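Local coordinates for manganese-containing pseudocatalase (Thermus thermophilus, PDB 2V8T) that breaks down hydrogen peroxide into water and oxygen at a centre of two manganese ions, and so acts as a non-haem catalase, at the interface of chains A and B and the interface of chains A and C. Coordinates in Å, arbitrary orientation; residue numbers count along the deposited sequence, not the author numbering. Chains: chain A/B/C, Manganese-containing pseudocatalase.

Contact 1: the interface of chains A and B. Residues chain A 19, 22, 169; chain B 108.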
ATOM      1  N   ASP A  19      15.319  21.896  12.054  1.00  7.82           N
ATOM      2  CA  ASP A  19      14.837  20.939  13.053  1.00  7.91           C
ATOM      3  C   ASP A  19      14.147  19.811  12.306  1.00  7.27           C
ATOM      4  O   ASP A  19      12.909  19.792  12.138  1.00  7.74           O
ATOM      5  CB  ASP A  19      13.932  21.590  14.070  1.00  8.50           C
ATOM      6  CG  ASP A  19      13.616  20.641  15.246  1.00  9.14           C
ATOM      7  OD1 ASP A  19      13.739  19.405  15.107  1.00  9.51           O
ATOM      8  OD2 ASP A  19      13.208  21.205  16.302  1.00 10.77           O
ATOM      9  N   ALA A  22      11.292  17.886  14.168  1.00  6.95           N
ATOM     10  CA  ALA A  22      10.069  18.696  14.240  1.00  6.98           C
ATOM     11  C   ALA A  22       9.317  18.639  12.904  1.00  6.67           C
ATOM     12  O   ALA A  22       8.093  18.470  12.882  1.00  7.19           O
ATOM     13  CB  ALA A  22      10.374  20.118  14.614  1.00  7.86           C
ATOM     14  N   THR A 169       6.512  19.869  19.830  1.00 11.13           N
ATOM     15  CA  THR A 169       7.362  20.785  19.073  1.00 12.71           C
ATOM     16  C   THR A 169       7.319  22.135  19.779  1.00 13.34           C
ATOM     17  O   THR A 169       6.275  22.737  19.847  1.00 18.82           O
ATOM     18  CB  THR A 169       6.917  20.915  17.556  1.00 14.17           C
ATOM     19  OG1 THR A 169       5.563  21.336  17.478  1.00 17.78           O
ATOM     20  CG2 THR A 169       7.134  19.554  16.809  1.00 16.08           C
TER
ATOM     21  N   LYS B 108       9.088  13.618  19.896  1.00  8.57           N
ATOM     22  CA  LYS B 108       9.586  14.134  18.650  1.00  8.60           C
ATOM     23  C   LYS B 108      10.722  13.275  18.091  1.00  8.01           C
ATOM     24  O   LYS B 108      10.954  13.251  16.869  1.00  8.73           O
ATOM     25  CB  LYS B 108      10.067  15.608  18.854  1.00 10.28           C
ATOM     26  CG  LYS B 108      10.223  16.387  17.570  1.00 11.74           C
ATOM     27  CD  LYS B 108      10.812  17.751  17.823  1.00 10.99           C
ATOM     28  CE  LYS B 108      12.253  17.718  18.092  1.00 13.04           C
ATOM     29  NZ  LYS B 108      12.936  19.071  18.198  1.00 13.43           N
TER
HETATM   30  O   HOH W   1      10.990  21.187  18.743  1.00 15.28           O
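The N-terminal cap of helix 20-26 in chain A is where A:Asp19 meets B:Lys108, which reaches across from the 3-10 helix 105-109 of its neighbour. The two side chains approach from opposite directions, and the lysine amino group NZ ends beside the aspartate carboxylate in a salt bridge. B:Lys108 NZ donates to A:Asp19 OD2 at 2.9 Å, on the syn lone pair, the side facing the other oxygen. The same NZ lies 3.2 Å from A:Asp19 OD1, close enough for a weak second bond. OD1 has a firmer duty on its own side. It caps the helix by accepting the backbone N-H of A:Ala22, N to OD1 3.0 Å, a nearly straight bond (162° at H) that arrives from well above the carboxylate plane. One oxygen therefore serves mainly the helix and the other the partner chain, and the cap, as second-shell support, probably helps to fix the carboxylate for the lysine. The lysine's aliphatic part runs past the first turn of the helix, with CD 3.8 Å from A:Ala22 CA. A bend about the CG-CD bond (chi3 76°) turns CE and NZ towards the carboxylate. A:Thr169 lies at the rim of this packing, its methyl CG2 4.2 Å from B:Lys108 CD. Water 1 joins the charged pair, 2.9 Å from B:Lys108 NZ and a longer 3.3 Å from A:Asp19 OD2.

Contact 2: the interface of chains A and C. Residues chain A 119-120, 122-124; chain C 49, 140, 142.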
ATOM      1  N   GLY A 119      13.161  14.466  -1.127  1.00  7.16           N
ATOM      2  CA  GLY A 119      13.024  15.899  -1.126  1.00  7.39           C
ATOM      3  C   GLY A 119      14.388  16.558  -1.150  1.00  7.81           C
ATOM      4  O   GLY A 119      15.388  15.984  -0.722  1.00  8.59           O
ATOM      5  N   GLY A 120      14.434  17.808  -1.590  1.00  7.84           N
ATOM      6  CA  GLY A 120      15.601  18.633  -1.445  1.00  8.10           C
ATOM      7  C   GLY A 120      15.526  19.425  -0.135  1.00  7.50           C
ATOM      8  O   GLY A 120      15.442  20.652  -0.144  1.00  8.35           O
ATOM      9  N   ASN A 122      12.794  19.373   1.773  1.00  6.55           N
ATOM     10  CA  ASN A 122      11.488  20.015   1.617  1.00  6.41           C
ATOM     11  C   ASN A 122      10.380  19.013   1.965  1.00  6.38           C
ATOM     12  O   ASN A 122      10.588  17.810   2.100  1.00  6.62           O
ATOM     13  CB  ASN A 122      11.318  20.637   0.230  1.00  6.81           C
ATOM     14  CG  ASN A 122      11.506  19.718  -0.950  1.00  7.09           C
ATOM     15  OD1 ASN A 122      10.754  18.636  -1.055  1.00  8.82           O
ATOM     16  ND2 ASN A 122      12.393  19.973  -1.808  1.00  6.60           N
ATOM     17  N   SER A 123       9.169  19.589   2.083  1.00  6.58           N
ATOM     18  CA  SER A 123       7.992  18.818   2.426  1.00  6.39           C
ATOM     19  C   SER A 123       7.693  17.753   1.388  1.00  6.48           C
ATOM     20  O   SER A 123       8.029  17.870   0.202  1.00  6.89           O
ATOM     21  CB  SER A 123       6.762  19.740   2.565  1.00  6.82           C
ATOM     22  OG  SER A 123       6.217  20.166   1.338  1.00  7.41           O
ATOM     23  N   LEU A 124       7.039  16.679   1.874  1.00  6.42           N
ATOM     24  CA  LEU A 124       6.619  15.557   1.064  1.00  6.40           C
ATOM     25  C   LEU A 124       5.165  15.230   1.382  1.00  6.18           C
ATOM     26  O   LEU A 124       4.605  15.697   2.371  1.00  6.89           O
ATOM     27  CB  LEU A 124       7.534  14.329   1.300  1.00  6.90           C
ATOM     28  CG  LEU A 124       9.013  14.568   0.936  1.00  7.13           C
ATOM     29  CD1 LEU A 124       9.847  13.409   1.475  1.00  8.22           C
ATOM     30  CD2 LEU A 124       9.222  14.733  -0.560  1.00  8.36           C
TER
ATOM     31  N   ASN C  49       7.389  24.202  -2.321  1.00  6.41           N
ATOM     32  CA  ASN C  49       8.766  23.852  -2.000  1.00  6.81           C
ATOM     33  C   ASN C  49       9.789  24.668  -2.788  1.00  7.24           C
ATOM     34  O   ASN C  49      10.992  24.500  -2.608  1.00  8.91           O
ATOM     35  CB  ASN C  49       8.976  22.372  -2.254  1.00  6.61           C
ATOM     36  CG  ASN C  49       8.146  21.484  -1.334  1.00  6.37           C
ATOM     37  OD1 ASN C  49       7.650  21.935  -0.285  1.00  7.36           O
ATOM     38  ND2 ASN C  49       8.035  20.209  -1.691  1.00  6.82           N
ATOM     39  N   THR C 140       9.101  15.976  -5.983  1.00  6.51           N
ATOM     40  CA  THR C 140       9.408  17.345  -5.580  1.00  6.89           C
ATOM     41  C   THR C 140      10.830  17.336  -4.995  1.00  6.80           C
ATOM     42  O   THR C 140      11.062  17.150  -3.812  1.00  8.04           O
ATOM     43  CB  THR C 140       8.328  17.946  -4.686  1.00  7.12           C
ATOM     44  OG1 THR C 140       8.667  19.276  -4.302  1.00  8.15           O
ATOM     45  CG2 THR C 140       7.998  17.137  -3.434  1.00  7.59           C
ATOM     46  N   GLY C 142      13.296  19.659  -5.300  1.00  7.77           N
ATOM     47  CA  GLY C 142      13.935  20.939  -5.013  1.00  8.86           C
ATOM     48  C   GLY C 142      14.879  21.431  -6.108  1.00  8.00           C
ATOM     49  O   GLY C 142      15.270  22.612  -6.039  1.00  9.69           O
TER
HETATM   50  O   HOH W   2      13.090  22.659  -1.966  1.00  9.28           O
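This is a patch of a two-fold symmetric interface between copies of one protein, so the contact between A:Ser123 and C:Asn49 recurs with the chains exchanged and probably helps to tie the A-C pair together at two places. C:Asn49 presents both ends of its carboxamide to A:Ser123. The serine hydroxyl OG donates to C:Asn49 OD1 at 2.8 Å, in the carbonyl plane and on a lone pair. C:Asn49 ND2 donates to the backbone O of A:Ser123 at 3.0 Å, a bent bond (137° at H) whose acceptor lies tilted from the amide plane. ND2 also binds C:Thr140 OG1 at 2.8 Å, nearly within that plane, so its own chain helps fix the amide's rotation. A:Asn122 stacks its amide on that of C:Asn49, the planes 19° apart, with A:Asn122 CB 3.6 Å from C:Asn49 CG. Its CG stands between backbone N and carbonyl carbon (chi1 56°), which brings the amide over its mate. The atom modelled as A:Asn122 OD1 is probably the amide nitrogen, which would donate to C:Thr140 O; its bond to CG is the longer, so the amide is likely turned over. Water 2, 2.8 Å from the atom modelled as ND2, bridges to the backbone O of C:Asn49 in either orientation. A:Leu124 CD2 touches C:Thr140 CG2 at 3.9 Å. In the fold, C:Asn49 closes helix 36-49, which begins at the manganese ligand C:Glu36, while the A residues belong to the loop after helix 114-117.

Contact 3: the interface of chains A and B. Residues chain A 163-164, 211-213; chain B 281, 284-285.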
ATOM      1  N   LEU A 163      -3.104  19.188  18.366  1.00  6.95           N
ATOM      2  CA  LEU A 163      -2.769  19.393  19.770  1.00  6.89           C
ATOM      3  C   LEU A 163      -1.562  18.525  20.177  1.00  6.70           C
ATOM      4  O   LEU A 163      -0.663  18.985  20.886  1.00  7.36           O
ATOM      5  CB  LEU A 163      -3.952  19.071  20.667  1.00  7.10           C
ATOM      6  CG  LEU A 163      -5.095  20.094  20.626  1.00  7.61           C
ATOM      7  CD1 LEU A 163      -6.366  19.464  21.211  1.00  9.22           C
ATOM      8  CD2 LEU A 163      -4.741  21.349  21.390  1.00  9.42           C
ATOM      9  N   ARG A 164      -1.585  17.257  19.776  1.00  6.75           N
ATOM     10  CA  ARG A 164      -0.485  16.367  20.178  1.00  6.94           C
ATOM     11  C   ARG A 164       0.839  16.786  19.544  1.00  6.93           C
ATOM     12  O   ARG A 164       1.866  16.803  20.213  1.00  7.67           O
ATOM     13  CB  ARG A 164      -0.842  14.921  19.830  1.00  7.10           C
ATOM     14  CG  ARG A 164      -1.967  14.398  20.717  1.00  7.41           C
ATOM     15  CD  ARG A 164      -2.556  13.091  20.180  1.00  7.43           C
ATOM     16  NE  ARG A 164      -3.579  12.607  21.102  1.00  7.94           N
ATOM     17  CZ  ARG A 164      -4.293  11.504  20.897  1.00  7.42           C
ATOM     18  NH1 ARG A 164      -4.247  10.866  19.752  1.00  8.92           N
ATOM     19  NH2 ARG A 164      -5.123  11.116  21.850  1.00  9.26           N
ATOM     20  N   PRO A 211     -10.783  17.075  21.945  1.00  7.95           N
ATOM     21  CA  PRO A 211     -10.902  16.649  23.332  1.00  8.27           C
ATOM     22  C   PRO A 211     -11.371  17.803  24.218  1.00  8.31           C
ATOM     23  O   PRO A 211     -11.471  18.953  23.760  1.00  8.35           O
ATOM     24  CB  PRO A 211      -9.447  16.271  23.709  1.00  8.93           C
ATOM     25  CG  PRO A 211      -8.773  16.043  22.366  1.00  9.95           C
ATOM     26  CD  PRO A 211      -9.388  17.070  21.481  1.00  8.77           C
ATOM     27  N   LYS A 212     -11.668  17.483  25.482  1.00  8.80           N
ATOM     28  CA  LYS A 212     -12.243  18.474  26.396  1.00  8.61           C
ATOM     29  C   LYS A 212     -11.156  19.336  26.987  1.00  8.95           C
ATOM     30  O   LYS A 212     -10.767  19.268  28.173  1.00  9.68           O
ATOM     31  CB  LYS A 212     -13.128  17.803  27.429  1.00  9.54           C
ATOM     32  CG  LYS A 212     -13.980  18.775  28.207  1.00 10.87           C
ATOM     33  CD  LYS A 212     -15.043  19.505  27.357  1.00 13.57           C
ATOM     34  CE  LYS A 212     -16.175  18.641  26.850  1.00 14.65           C
ATOM     35  NZ  LYS A 212     -16.769  17.904  27.865  0.50 18.65           N
ATOM     36  N   ILE A 213     -10.604  20.187  26.121  1.00  9.29           N
ATOM     37  CA  ILE A 213      -9.577  21.170  26.430  1.00  9.22           C
ATOM     38  C   ILE A 213      -9.911  22.354  25.543  1.00  9.15           C
ATOM     39  O   ILE A 213     -10.245  22.197  24.357  1.00  9.39           O
ATOM     40  CB  ILE A 213      -8.147  20.666  26.169  1.00 10.34           C
ATOM     41  CG1 ILE A 213      -7.137  21.725  26.591  1.00 12.14           C
ATOM     42  CG2 ILE A 213      -7.939  20.138  24.716  1.00 11.17           C
ATOM     43  CD1 ILE A 213      -5.672  21.275  26.509  1.00 14.17           C
TER
ATOM     44  N   PHE B 281      -4.631  13.387  26.266  1.00  7.76           N
ATOM     45  CA  PHE B 281      -6.071  13.556  26.375  1.00  8.28           C
ATOM     46  C   PHE B 281      -6.782  12.190  26.545  1.00  7.95           C
ATOM     47  O   PHE B 281      -7.872  11.981  26.041  1.00  8.58           O
ATOM     48  CB  PHE B 281      -6.667  14.365  25.227  1.00  8.99           C
ATOM     49  CG  PHE B 281      -5.791  15.512  24.808  1.00  8.49           C
ATOM     50  CD1 PHE B 281      -5.549  16.549  25.683  1.00  9.20           C
ATOM     51  CD2 PHE B 281      -5.113  15.525  23.588  1.00 10.23           C
ATOM     52  CE1 PHE B 281      -4.670  17.581  25.369  1.00  9.96           C
ATOM     53  CE2 PHE B 281      -4.232  16.549  23.280  1.00 10.81           C
ATOM     54  CZ  PHE B 281      -4.019  17.581  24.175  1.00 10.27           C
ATOM     55  N   GLU B 284      -9.372  11.323  28.853  1.00  7.73           N
ATOM     56  CA  GLU B 284      -9.823  12.692  28.648  1.00  7.85           C
ATOM     57  C   GLU B 284      -8.704  13.576  29.159  1.00  8.19           C
ATOM     58  O   GLU B 284      -7.858  13.122  29.950  1.00  9.14           O
ATOM     59  CB  GLU B 284     -11.162  12.926  29.381  1.00  8.65           C
ATOM     60  CG  GLU B 284     -11.838  14.294  29.117  1.00  9.06           C
ATOM     61  CD  GLU B 284     -12.005  14.557  27.639  1.00  8.41           C
ATOM     62  OE1 GLU B 284     -13.110  14.240  27.087  1.00  9.20           O
ATOM     63  OE2 GLU B 284     -11.011  15.057  27.012  1.00  8.92           O
ATOM     64  N   PHE B 285      -8.713  14.869  28.771  1.00  8.27           N
ATOM     65  CA  PHE B 285      -7.704  15.782  29.315  1.00  8.29           C
ATOM     66  C   PHE B 285      -7.735  15.801  30.842  1.00  8.37           C
ATOM     67  O   PHE B 285      -6.715  15.555  31.487  1.00  9.07           O
ATOM     68  CB  PHE B 285      -7.895  17.182  28.719  1.00  8.37           C
ATOM     69  CG  PHE B 285      -6.927  18.200  29.205  1.00  8.85           C
ATOM     70  CD1 PHE B 285      -5.539  17.981  29.169  1.00  9.72           C
ATOM     71  CD2 PHE B 285      -7.385  19.417  29.650  1.00 10.84           C
ATOM     72  CE1 PHE B 285      -4.637  18.952  29.655  1.00 11.24           C
ATOM     73  CE2 PHE B 285      -6.481  20.394  30.061  1.00 13.74           C
ATOM     74  CZ  PHE B 285      -5.115  20.151  30.076  1.00 12.97           C
TER
HETATM   75  O   HOH W   3     -15.387  15.470  28.412  1.00 11.67           O
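A mixed apolar and polar patch between chains A and B, not an exact two-fold, probably holds the segment of B leading to its C-terminal helix 288-299 against A, with B:Phe281 and B:Phe285 set against A:Pro211 and A:Ile213. B:Phe281 packs its CB on A:Pro211 CB at 3.7 Å, while its ring crosses A:Leu163 at about a right angle, CE2 3.6 Å from A:Leu163 CB. A:Ile213 caps the other phenylalanine: its CD1 sits over one face of B:Phe285, 3.8 Å from the ring centroid. With CG1 anti to the backbone N (chi1 -177°), the isoleucine extends towards that face. To one side of this apolar packing, B:Glu284 OE2 accepts two backbone N-H groups, that of A:Lys212 at 2.9 Å from above the carboxylate plane and that of B:Phe285, also at 2.9 Å, on the anti lone pair. Water 3 links B:Glu284 OE1 to A:Lys212 NZ, two atoms of opposite charge 5.2 Å apart. Replacing B:Glu284 by an alanine is likely to leave the N-H groups of A:Lys212 and B:Phe285 without their shared acceptor. The site thus probably secures the C-terminal part of one subunit on the next in the six-chain assembly.

Contacts 1 and 3 are two patches of the same A-B interface, their C-alpha centres about 20 Å apart, whereas contact 2 belongs to the A-C interface, about 18 Å from contact 1 and 32 Å from contact 3. Chain A takes part in all three with different residues, so one subunit meets two neighbours at once. Helix 144-166, which also carries the manganese ligand A:Glu155, supplies A:Leu163 and A:Arg164 to contact 3; C:Thr140 and C:Gly142 of contact 2 come just before that helix in their own chain. A charged tie, a polar amide stack and aromatic packing thus probably cooperate in building the six-chain assembly.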